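Local coordinates for protein acetylxylan esterase / glucomannan deacetylase (Cellvibrio japonicus, PDB 2W9X) that removes acetyl groups from acetylated xylan and, with a large preference, glucomannan during the breakdown of plant cell wall polysaccharides, at residues L37-A42 with S47-W52; R110-T115 with A190-N195; N247-A252 with G299-Q304. All blocks are in the same frame, centred on the assembly; numbering follows the deposited sequence.

Overall arrangement
Interactions 1 and 2 are neighbours, their centres about 16 Å apart, and they meet through packing: Trp52 CE3 of interaction 1 lies 3.6 Å from Asn195 CA of interaction 2. Interaction 1 lies at an edge of the antiparallel sheet in the N-terminal beta domain, whereas interaction 2 bridges from that domain to the outermost strand 191-196 of the parallel SGNH-hydrolase sheet. Interaction 3 belongs to the hydrolase domain alone, its centre about 28 Å from that of interaction 2 and about 37 Å from that of interaction 1. It contains Asn247, probably a transition-state stabiliser as in related enzymes, and its Ile301 side chain is about 11 Å from that of His336, inferred to raise the nucleophilicity of the catalytic serine.

Interaction 1 of 3, residues L37-A42 with S47-W52; sequences LVESPA and SYTYSW
Val38 and Tyr48 face each other in a non-hydrogen-bonded antiparallel pair, and their side chains cross obliquely on one side of the hairpin. The methyl CG1 of Val38 meets the edge of the tyrosine ring near its plane, 3.6 Å from Tyr48 CD1. This branch lies anti to the carbonyl carbon of Val38 (chi1 -55°), which carries it to the ring; Phe57 meets that same ring from elsewhere in the domain.

The other side carries Leu37, Glu39, Ser47 and Thr49. Leu37 CB lies 4.2 Å from Thr49 CB. Glu39 CB packs 3.7 Å from Ser47 OG. A water bridges the polar groups: it hydrogen-bonds Leu37 O at 2.9 Å and Glu39 OE1 at 3.0 Å, and Ser47 OG and Thr49 OG1 at 2.7 Å each.

Four backbone bonds fix this register: Leu37 and Thr49 exchange two N-H...O bonds, as do Glu39 and Ser47. The chemistry thus divides the hairpin, with an apolar crossing on one side and, on the other, a water-bridged group of Glu39, Ser47 and Thr49 beside Leu37, joining strand 37-39 at the sheet's edge to strand 47-50.

Interaction 2 of 3, residues R110-T115 with A190-N195; sequences RLEKLT and ADYQIN
Arg110 reaches across to the phenolic end of Tyr192, its NH2 lying 3.2 Å from Tyr192 CE2 and donating a hydrogen bond to Tyr192 OH at 2.9 Å. The bond is bent, with an angle of 140° at the hydrogen, although the oxygen lies in the guanidinium plane. Guanidinium and ring planes are 36° apart.

An extended chain from CG to NE lets Arg110 span the gap between the strands, where Glu112 CA and Tyr192 CA, the nearest across the segments, are 11.9 Å apart. Tyr192 begins differently: its CG lies between the backbone N and the carbonyl carbon (chi1 55°), and the ring then brings its hydroxyl to the arginine. The stronger polar partner of that hydroxyl is Gln177 NE2, outside both segments.

Glu112 meets the guanidinium from its own strand. Its OE2 takes a salt-bridged hydrogen bond from Arg110 NE, using the anti lone pair; the modelled 2.5 Å between these two atoms is unusually short and says nothing reliable about strength. Further salt bridges link Glu58 to Arg110 NH1, and Arg78 and Lys186 to the carboxylate of Glu112, so the guanidinium and the carboxylate each have more than one charged partner.

The contact joins strand 108-113 of the N-terminal domain, paired with strands 56-62 and 76-81, to strand 191-196 at the edge of the parallel hydrolase sheet. Helix 180-187 packs against Arg110 and Tyr192, and strand 144-149 lines Tyr192 through Ile145.

Interaction 3 of 3, residues N247-A252 with G299-Q304; sequences NDFSTA and GEIAEQ
The short helix 246-249 of the SGNH-hydrolase domain carries Asn247, which probably stabilises the transition state as its counterparts do in related enzymes, and, two residues on, Phe249, which projects onto the first turn of helix 300-314. Gly299 occupies the N-cap position of that second helix.

Phe249 touches three of its side chains. Gln304 CG lies obliquely to the far end of the ring, 3.5 Å from Phe249 CZ, with amide and ring planes 59° apart. At the near end, Ile301 CG1 packs 3.9 Å from Phe249 CB, the two side chains running past each other in opposite directions. The Glu300 side chain crosses Phe249 at about a right angle, its CD 3.9 Å from Phe249 CD1 and its carboxylate plane turned 30° from the ring. Asp248 CB sits over the centre of the Phe249 ring, 3.8 Å above its plane.

A bend at chi2 (-41°) folds Gln304 back on its own helix, where NE2 donates to Glu300 O at 3.3 Å. That carbonyl also accepts from Gln304 N, so two bonds hold it; Gln304 OE1 is bound by Lys307. Glu300 OE2 is hydrogen-bonded to His266, its strongest polar partner, and OE1 is salt-bridged to Arg262, which probably favours the charged form.

Helix 262-283 lies beside both segments, bringing Tyr269 edge-to-face with Phe249 and Leu265 against it, while Ile301 rests on Asn293 and Ser294 of strand 288-294.

Interaction 1 of 3, residues L37-A42 with S47-W52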
loop_
_atom_site.group_PDB
_atom_site.type_symbol
_atom_site.label_atom_id
_atom_site.label_comp_id
_atom_site.label_asym_id
_atom_site.label_seq_id
_atom_site.Cartn_x
_atom_site.Cartn_y
_atom_site.Cartn_z
ATOM N N LEU B 37 32.484 1.625 8.028
ATOM C CA LEU B 37 33.672 0.927 7.578
ATOM C C LEU B 37 34.485 0.569 8.827
ATOM O O LEU B 37 35.033 1.459 9.496
ATOM C CB LEU B 37 34.502 1.826 6.652
ATOM C CG LEU B 37 35.347 1.255 5.497
ATOM C CD1 LEU B 37 36.614 2.077 5.322
ATOM C CD2 LEU B 37 35.679 -0.240 5.623
ATOM N N VAL B 38 34.532 -0.722 9.159
ATOM C CA VAL B 38 35.315 -1.197 10.309
ATOM C C VAL B 38 36.699 -1.643 9.854
ATOM O O VAL B 38 36.830 -2.516 8.996
ATOM C CB VAL B 38 34.588 -2.325 11.124
ATOM C CG1 VAL B 38 33.196 -1.867 11.569
ATOM C CG2 VAL B 38 34.472 -3.621 10.326
ATOM N N GLU B 39 37.731 -1.020 10.407
ATOM C CA GLU B 39 39.105 -1.378 10.054
ATOM C C GLU B 39 39.890 -1.797 11.286
ATOM O O GLU B 39 39.636 -1.308 12.386
ATOM C CB GLU B 39 39.797 -0.226 9.322
ATOM C CG GLU B 39 39.225 0.005 7.938
ATOM C CD GLU B 39 39.843 1.185 7.236
ATOM O OE1 GLU B 39 39.675 2.324 7.716
ATOM O OE2 GLU B 39 40.475 0.975 6.183
ATOM N N SER B 40 40.836 -2.712 11.103
ATOM C CA SER B 40 41.615 -3.189 12.226
ATOM C C SER B 40 43.117 -3.046 11.976
ATOM O O SER B 40 43.822 -4.050 11.925
ATOM C CB SER B 40 41.240 -4.638 12.547
ATOM O OG SER B 40 41.583 -5.516 11.484
ATOM N N PRO B 41 43.613 -1.793 11.844
ATOM C CA PRO B 41 45.029 -1.613 11.519
ATOM C C PRO B 41 45.927 -2.047 12.691
ATOM O O PRO B 41 45.553 -1.866 13.850
ATOM C CB PRO B 41 45.139 -0.105 11.252
ATOM C CG PRO B 41 44.050 0.495 12.026
ATOM C CD PRO B 41 42.926 -0.500 12.023
ATOM N N ALA B 42 47.074 -2.647 12.378
ATOM C CA ALA B 42 47.970 -3.200 13.398
ATOM C C ALA B 42 48.424 -2.152 14.421
ATOM O O ALA B 42 48.751 -1.014 14.057
ATOM C CB ALA B 42 49.180 -3.872 12.741
ATOM N N SER B 47 38.916 0.956 14.309
ATOM C CA SER B 47 38.385 2.227 13.859
ATOM C C SER B 47 37.105 2.047 13.059
ATOM O O SER B 47 37.016 1.203 12.155
ATOM C CB SER B 47 39.429 3.023 13.076
ATOM O OG SER B 47 39.632 2.475 11.797
ATOM N N TYR B 48 36.110 2.842 13.426
ATOM C CA TYR B 48 34.825 2.842 12.769
ATOM C C TYR B 48 34.719 4.161 12.011
ATOM O O TYR B 48 34.676 5.230 12.620
ATOM C CB TYR B 48 33.707 2.699 13.813
ATOM C CG TYR B 48 33.947 1.576 14.803
ATOM C CD1 TYR B 48 33.584 0.257 14.504
ATOM C CD2 TYR B 48 34.562 1.823 16.030
ATOM C CE1 TYR B 48 33.821 -0.787 15.418
ATOM C CE2 TYR B 48 34.805 0.789 16.940
ATOM C CZ TYR B 48 34.422 -0.508 16.633
ATOM O OH TYR B 48 34.671 -1.527 17.538
ATOM N N THR B 49 34.752 4.073 10.683
ATOM C CA THR B 49 34.607 5.242 9.792
ATOM C C THR B 49 33.195 5.269 9.181
ATOM O O THR B 49 32.689 4.240 8.739
ATOM C CB THR B 49 35.722 5.253 8.693
ATOM O OG1 THR B 49 37.002 5.169 9.321
ATOM C CG2 THR B 49 35.691 6.523 7.847
ATOM N N TYR B 50 32.559 6.444 9.181
ATOM C CA TYR B 50 31.160 6.596 8.729
ATOM C C TYR B 50 30.930 7.921 7.992
ATOM O O TYR B 50 31.684 8.871 8.171
ATOM C CB TYR B 50 30.207 6.501 9.932
ATOM C CG TYR B 50 30.756 7.232 11.119
ATOM C CD1 TYR B 50 31.594 6.577 12.043
ATOM C CD2 TYR B 50 30.511 8.601 11.285
ATOM C CE1 TYR B 50 32.139 7.270 13.126
ATOM C CE2 TYR B 50 31.046 9.298 12.351
ATOM C CZ TYR B 50 31.861 8.631 13.265
ATOM O OH TYR B 50 32.386 9.328 14.317
ATOM N N SER B 51 29.878 7.988 7.172
ATOM C CA SER B 51 29.491 9.255 6.515
ATOM C C SER B 51 27.984 9.418 6.291
ATOM O O SER B 51 27.476 10.551 6.250
ATOM C CB SER B 51 30.240 9.453 5.197
ATOM O OG SER B 51 30.007 8.358 4.342
ATOM N N TRP B 52 27.270 8.298 6.146
ATOM C CA TRP B 52 25.813 8.334 6.017
ATOM C C TRP B 52 25.211 8.876 7.330
ATOM O O TRP B 52 25.830 8.753 8.393
ATOM C CB TRP B 52 25.246 6.952 5.675
ATOM C CG TRP B 52 25.529 6.470 4.270
ATOM C CD1 TRP B 52 26.486 5.579 3.902
ATOM C CD2 TRP B 52 24.845 6.846 3.054
ATOM N NE1 TRP B 52 26.454 5.372 2.538
ATOM C CE2 TRP B 52 25.459 6.136 1.992
ATOM C CE3 TRP B 52 23.786 7.716 2.758
ATOM C CZ2 TRP B 52 25.042 6.258 0.651
ATOM C CZ3 TRP B 52 23.367 7.840 1.416
ATOM C CH2 TRP B 52 23.997 7.105 0.382
HETATM O O HOH W 1 37.701 2.585 9.929
#

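Interaction 2 of 3, residues R110-T115 with A190-N195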
loop_
_atom_site.group_PDB
_atom_site.type_symbol
_atom_site.label_atom_id
_atom_site.label_comp_id
_atom_site.label_asym_id
_atom_site.label_seq_id
_atom_site.Cartn_x
_atom_site.Cartn_y
_atom_site.Cartn_z
ATOM N N ARG B 110 24.643 5.011 24.649
ATOM C CA ARG B 110 24.358 5.149 23.216
ATOM C C ARG B 110 24.904 6.480 22.690
ATOM O O ARG B 110 24.531 7.546 23.184
ATOM C CB ARG B 110 22.841 5.073 22.988
ATOM C CG ARG B 110 22.385 5.107 21.528
ATOM C CD ARG B 110 20.880 4.933 21.440
ATOM N NE ARG B 110 20.387 5.035 20.067
ATOM C CZ ARG B 110 19.953 4.014 19.334
ATOM N NH1 ARG B 110 19.936 2.780 19.822
ATOM N NH2 ARG B 110 19.515 4.234 18.103
ATOM N N LEU B 111 25.802 6.409 21.708
ATOM C CA LEU B 111 26.344 7.597 21.051
ATOM C C LEU B 111 25.691 7.725 19.676
ATOM O O LEU B 111 25.645 6.738 18.924
ATOM C CB LEU B 111 27.867 7.473 20.908
ATOM C CG LEU B 111 28.622 8.433 19.976
ATOM C CD1 LEU B 111 28.824 9.804 20.615
ATOM C CD2 LEU B 111 29.967 7.833 19.534
ATOM N N GLU B 112 25.181 8.919 19.348
ATOM C CA GLU B 112 24.505 9.135 18.054
ATOM C C GLU B 112 25.065 10.314 17.261
ATOM O O GLU B 112 25.223 11.410 17.788
ATOM C CB GLU B 112 22.990 9.352 18.250
ATOM C CG GLU B 112 22.253 8.181 18.915
ATOM C CD GLU B 112 20.793 8.455 19.217
ATOM O OE1 GLU B 112 20.350 9.631 19.243
ATOM O OE2 GLU B 112 20.070 7.467 19.437
ATOM N N LYS B 113 25.334 10.082 15.979
ATOM C CA LYS B 113 25.631 11.153 15.022
ATOM C C LYS B 113 24.336 11.929 14.700
ATOM O O LYS B 113 23.277 11.334 14.479
ATOM C CB LYS B 113 26.254 10.549 13.761
ATOM C CG LYS B 113 26.491 11.484 12.586
ATOM C CD LYS B 113 26.519 10.639 11.312
ATOM C CE LYS B 113 27.563 11.086 10.312
ATOM N NZ LYS B 113 27.134 12.241 9.503
ATOM N N LEU B 114 24.438 13.258 14.695
ATOM C CA LEU B 114 23.284 14.141 14.480
ATOM C C LEU B 114 23.327 14.779 13.103
ATOM O O LEU B 114 22.305 14.962 12.463
ATOM C CB LEU B 114 23.302 15.261 15.534
ATOM C CG LEU B 114 22.660 15.070 16.902
ATOM C CD1 LEU B 114 22.659 13.658 17.392
ATOM C CD2 LEU B 114 23.218 16.037 17.936
ATOM N N THR B 115 24.529 15.123 12.659
ATOM C CA THR B 115 24.716 15.987 11.499
ATOM C C THR B 115 24.955 15.201 10.200
ATOM O O THR B 115 25.189 13.991 10.223
ATOM C CB THR B 115 25.885 16.944 11.733
ATOM O OG1 THR B 115 26.992 16.206 12.256
ATOM C CG2 THR B 115 25.503 18.053 12.726
ATOM N N ALA B 190 13.739 -1.145 16.867
ATOM C CA ALA B 190 14.438 -1.741 15.727
ATOM C C ALA B 190 15.752 -1.041 15.487
ATOM O O ALA B 190 15.892 0.149 15.745
ATOM C CB ALA B 190 13.577 -1.656 14.470
ATOM N N ASP B 191 16.731 -1.787 14.996
ATOM C CA ASP B 191 17.936 -1.150 14.502
ATOM C C ASP B 191 17.629 -0.435 13.193
ATOM O O ASP B 191 16.680 -0.795 12.488
ATOM C CB ASP B 191 19.070 -2.169 14.355
ATOM C CG ASP B 191 19.723 -2.483 15.678
ATOM O OD1 ASP B 191 20.164 -1.543 16.382
ATOM O OD2 ASP B 191 19.774 -3.677 16.022
ATOM N N TYR B 192 18.382 0.614 12.881
ATOM C CA TYR B 192 18.071 1.383 11.680
ATOM C C TYR B 192 19.288 1.853 10.941
ATOM O O TYR B 192 20.339 2.086 11.544
ATOM C CB TYR B 192 17.154 2.593 11.987
ATOM C CG TYR B 192 17.660 3.561 13.053
ATOM C CD1 TYR B 192 18.418 4.686 12.713
ATOM C CD2 TYR B 192 17.340 3.369 14.404
ATOM C CE1 TYR B 192 18.869 5.578 13.692
ATOM C CE2 TYR B 192 17.765 4.266 15.385
ATOM C CZ TYR B 192 18.521 5.360 15.027
ATOM O OH TYR B 192 18.938 6.218 16.015
ATOM N N GLN B 193 19.120 1.975 9.626
ATOM C CA GLN B 193 20.065 2.647 8.747
ATOM C C GLN B 193 19.316 3.771 8.039
ATOM O O GLN B 193 18.201 3.567 7.563
ATOM C CB GLN B 193 20.641 1.663 7.717
ATOM C CG GLN B 193 21.613 0.636 8.312
ATOM C CD GLN B 193 22.497 -0.019 7.253
ATOM O OE1 GLN B 193 23.360 -0.843 7.569
ATOM N NE2 GLN B 193 22.279 0.342 5.986
ATOM N N ILE B 194 19.925 4.955 7.997
ATOM C CA ILE B 194 19.359 6.125 7.309
ATOM C C ILE B 194 20.280 6.461 6.140
ATOM O O ILE B 194 21.200 7.262 6.253
ATOM C CB ILE B 194 19.179 7.362 8.240
ATOM C CG1 ILE B 194 18.509 6.975 9.575
ATOM C CG2 ILE B 194 18.428 8.494 7.515
ATOM C CD1 ILE B 194 17.060 6.424 9.459
ATOM N N ASN B 195 20.022 5.829 5.007
ATOM C CA ASN B 195 20.830 6.058 3.822
ATOM C C ASN B 195 20.186 7.131 2.958
ATOM O O ASN B 195 19.481 6.852 1.985
ATOM C CB ASN B 195 21.041 4.738 3.094
ATOM C CG ASN B 195 21.791 3.746 3.950
ATOM O OD1 ASN B 195 22.753 4.113 4.642
ATOM N ND2 ASN B 195 21.347 2.494 3.942
#

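Interaction 3 of 3, residues N247-A252 with G299-Q304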
loop_
_atom_site.group_PDB
_atom_site.type_symbol
_atom_site.label_atom_id
_atom_site.label_comp_id
_atom_site.label_asym_id
_atom_site.label_seq_id
_atom_site.Cartn_x
_atom_site.Cartn_y
_atom_site.Cartn_z
ATOM N N ASN B 247 13.299 16.004 -5.349
ATOM C CA ASN B 247 14.372 16.624 -6.105
ATOM C C ASN B 247 14.294 16.345 -7.603
ATOM O O ASN B 247 14.678 17.203 -8.404
ATOM C CB ASN B 247 15.725 16.253 -5.530
ATOM C CG ASN B 247 15.918 16.836 -4.151
ATOM O OD1 ASN B 247 16.246 16.123 -3.208
ATOM N ND2 ASN B 247 15.673 18.133 -4.021
ATOM N N ASP B 248 13.767 15.188 -7.989
ATOM C CA ASP B 248 13.520 14.950 -9.428
ATOM C C ASP B 248 12.568 15.986 -9.998
ATOM O O ASP B 248 12.775 16.458 -11.113
ATOM C CB ASP B 248 12.968 13.540 -9.706
ATOM C CG ASP B 248 13.916 12.465 -9.264
ATOM O OD1 ASP B 248 14.649 11.940 -10.131
ATOM O OD2 ASP B 248 13.948 12.173 -8.040
ATOM N N PHE B 249 11.530 16.345 -9.224
ATOM C CA PHE B 249 10.386 17.072 -9.807
ATOM C C PHE B 249 10.107 18.489 -9.291
ATOM O O PHE B 249 9.255 19.169 -9.842
ATOM C CB PHE B 249 9.091 16.234 -9.745
ATOM C CG PHE B 249 9.202 14.895 -10.421
ATOM C CD1 PHE B 249 9.410 14.803 -11.795
ATOM C CD2 PHE B 249 9.103 13.729 -9.682
ATOM C CE1 PHE B 249 9.513 13.560 -12.421
ATOM C CE2 PHE B 249 9.214 12.485 -10.298
ATOM C CZ PHE B 249 9.405 12.405 -11.668
ATOM N N SER B 250 10.839 18.956 -8.287
ATOM C CA SER B 250 10.477 20.221 -7.665
ATOM C C SER B 250 10.751 21.463 -8.532
ATOM O O SER B 250 10.315 22.572 -8.196
ATOM C CB SER B 250 11.190 20.367 -6.317
ATOM O OG SER B 250 12.580 20.448 -6.512
ATOM N N THR B 251 11.486 21.274 -9.630
ATOM C CA THR B 251 11.908 22.366 -10.500
ATOM C C THR B 251 11.710 21.978 -11.953
ATOM O O THR B 251 11.646 20.791 -12.305
ATOM C CB THR B 251 13.411 22.753 -10.320
ATOM O OG1 THR B 251 14.233 21.611 -10.576
ATOM C CG2 THR B 251 13.710 23.303 -8.925
ATOM N N ALA B 252 11.621 23.001 -12.790
ATOM C CA ALA B 252 11.572 22.858 -14.230
ATOM C C ALA B 252 12.935 22.417 -14.762
ATOM O O ALA B 252 13.969 22.737 -14.183
ATOM C CB ALA B 252 11.186 24.202 -14.851
ATOM N N GLY B 299 0.991 17.637 -7.224
ATOM C CA GLY B 299 0.708 16.204 -7.249
ATOM C C GLY B 299 1.564 15.430 -8.243
ATOM O O GLY B 299 1.362 14.220 -8.421
ATOM N N GLU B 300 2.509 16.109 -8.905
ATOM C CA GLU B 300 3.366 15.446 -9.912
ATOM C C GLU B 300 4.190 14.321 -9.298
ATOM O O GLU B 300 4.344 13.248 -9.902
ATOM C CB GLU B 300 4.284 16.444 -10.639
ATOM C CG GLU B 300 5.263 15.782 -11.642
ATOM C CD GLU B 300 6.088 16.774 -12.423
ATOM O OE1 GLU B 300 6.463 17.824 -11.871
ATOM O OE2 GLU B 300 6.369 16.495 -13.607
ATOM N N ILE B 301 4.720 14.556 -8.100
ATOM C CA ILE B 301 5.557 13.560 -7.443
ATOM C C ILE B 301 4.744 12.319 -7.056
ATOM O O ILE B 301 5.111 11.181 -7.402
ATOM C CB ILE B 301 6.262 14.112 -6.187
ATOM C CG1 ILE B 301 7.120 15.350 -6.519
ATOM C CG2 ILE B 301 7.106 13.010 -5.552
ATOM C CD1 ILE B 301 7.286 16.307 -5.274
ATOM N N ALA B 302 3.649 12.537 -6.340
ATOM C CA ALA B 302 2.770 11.431 -5.940
ATOM C C ALA B 302 2.328 10.602 -7.157
ATOM O O ALA B 302 2.282 9.367 -7.099
ATOM C CB ALA B 302 1.553 11.962 -5.167
ATOM N N GLU B 303 1.988 11.273 -8.258
ATOM C CA GLU B 303 1.532 10.560 -9.447
ATOM C C GLU B 303 2.576 9.607 -10.032
ATOM O O GLU B 303 2.229 8.483 -10.420
ATOM C CB GLU B 303 1.009 11.502 -10.544
ATOM C CG GLU B 303 0.585 10.662 -11.795
ATOM C CD GLU B 303 -0.458 11.325 -12.666
ATOM O OE1 GLU B 303 -1.547 11.687 -12.153
ATOM O OE2 GLU B 303 -0.196 11.459 -13.876
ATOM N N GLN B 304 3.841 10.037 -10.095
ATOM C CA GLN B 304 4.873 9.171 -10.673
ATOM C C GLN B 304 5.121 7.974 -9.788
ATOM O O GLN B 304 5.340 6.874 -10.284
ATOM C CB GLN B 304 6.196 9.899 -10.933
ATOM C CG GLN B 304 6.083 11.203 -11.741
ATOM C CD GLN B 304 5.102 11.120 -12.899
ATOM O OE1 GLN B 304 5.202 10.235 -13.749
ATOM N NE2 GLN B 304 4.141 12.039 -12.928
#